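Local coordinates for cell wall binding protein cwp8 (Peptoclostridium difficile, PDB 5J6Q) that probably anchors itself to the bacterial cell wall through three CWB2 modules, displaying its other domains at the cell surface, at residues S434-A437 with A438-A442. Residues are numbered along the deposited sequence; the frame is centred on the assembly and turned at random.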
# COMPACT_ATOMS: atom_id res chain seq x y z
N SER A 434 -10.84 28.04 12.62
CA SER A 434 -11.81 27.08 13.17
C SER A 434 -11.22 26.12 14.22
O SER A 434 -11.86 25.98 15.23
CB SER A 434 -12.45 26.27 12.04
OG SER A 434 -13.33 27.14 11.33
N ALA A 435 -10.04 25.49 14.00
CA ALA A 435 -9.56 24.54 15.00
C ALA A 435 -9.34 25.27 16.34
O ALA A 435 -9.76 24.80 17.34
CB ALA A 435 -8.24 23.91 14.55
N ARG A 436 -8.64 26.42 16.29
CA ARG A 436 -8.29 27.17 17.50
C ARG A 436 -9.55 27.55 18.23
O ARG A 436 -9.57 27.36 19.47
CB ARG A 436 -7.47 28.40 17.10
CG ARG A 436 -7.38 29.43 18.17
CD ARG A 436 -6.50 28.83 19.28
NE ARG A 436 -6.34 29.75 20.39
CZ ARG A 436 -5.34 29.68 21.27
NH1 ARG A 436 -5.27 30.56 22.26
NH2 ARG A 436 -4.39 28.74 21.16
N ALA A 437 -10.59 28.02 17.50
CA ALA A 437 -11.82 28.39 18.15
C ALA A 437 -12.51 27.17 18.73
O ALA A 437 -12.97 27.24 19.89
CB ALA A 437 -12.75 29.08 17.22
N ALA A 438 -12.59 26.05 17.94
CA ALA A 438 -13.22 24.84 18.43
C ALA A 438 -12.48 24.40 19.68
O ALA A 438 -13.08 23.85 20.58
CB ALA A 438 -13.15 23.71 17.41
N GLN A 439 -11.19 24.61 19.71
CA GLN A 439 -10.35 24.15 20.82
C GLN A 439 -10.59 25.01 22.13
O GLN A 439 -10.08 24.64 23.18
CB GLN A 439 -8.89 24.27 20.41
CG GLN A 439 -7.98 23.66 21.46
CD GLN A 439 -6.53 23.94 21.25
OE1 GLN A 439 -5.74 24.09 22.22
NE2 GLN A 439 -6.09 23.99 20.03
N PHE A 440 -11.35 26.12 22.05
CA PHE A 440 -11.49 26.98 23.21
C PHE A 440 -12.90 27.46 23.42
O PHE A 440 -13.06 28.39 24.17
CB PHE A 440 -10.55 28.22 23.11
CG PHE A 440 -9.10 27.92 23.37
CD1 PHE A 440 -8.27 27.49 22.36
CD2 PHE A 440 -8.57 28.03 24.65
CE1 PHE A 440 -6.95 27.19 22.61
CE2 PHE A 440 -7.24 27.72 24.89
CZ PHE A 440 -6.44 27.30 23.87
N GLY A 441 -13.93 26.87 22.78
CA GLY A 441 -15.28 27.36 23.01
C GLY A 441 -15.51 28.77 22.49
O GLY A 441 -16.55 29.38 22.75
N ALA A 442 -14.54 29.29 21.72
CA ALA A 442 -14.63 30.62 21.14
C ALA A 442 -15.59 30.69 19.96
O ALA A 442 -15.48 29.90 19.01
CB ALA A 442 -13.27 31.08 20.70
O HOH W 1 -4.17 26.15 19.97
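Phe440 lays one face of its ring against the Arg436 guanidinium: CE1 sits over the centre of that group, 3.3 Å from Arg436 CZ, while Arg436 NH1 lies above the ring but offset toward its rim. The two planes are 34° apart, so this is a tilted overlap. At the ring's edge, in its plane, are the Arg436 carbonyl oxygen, 3.2 Å from Phe440 CD1, and a water. Arg436 NH2 gives that water a hydrogen bond of 2.9 Å, and Gln439 NE2 a weak one, so the water bridges the two side chains, firmly only on the arginine side. Arg436 CG is anti to the backbone N, and the turn about CB-CG (chi2 70°) swings the rest of the chain over the ring. The stack lies at the C-terminal end of helix 434-438 of a CWB2 module, in the loop leading to strand 444-447. Ala438 N still bonds Ser434 O, and Gln439 N Ala435 O. With Gly441 at positive phi (67°), the chain folds back and Ala442 N reaches Ala437 O (3.2 Å), a six-to-one bond of Schellman-like type; Phe440 N (2.9 Å) meets that oxygen from the opposite face. The Ala437 and Ala442 methyls, CB to CB 4.0 Å, both pack on Phe420 of strand 418-423.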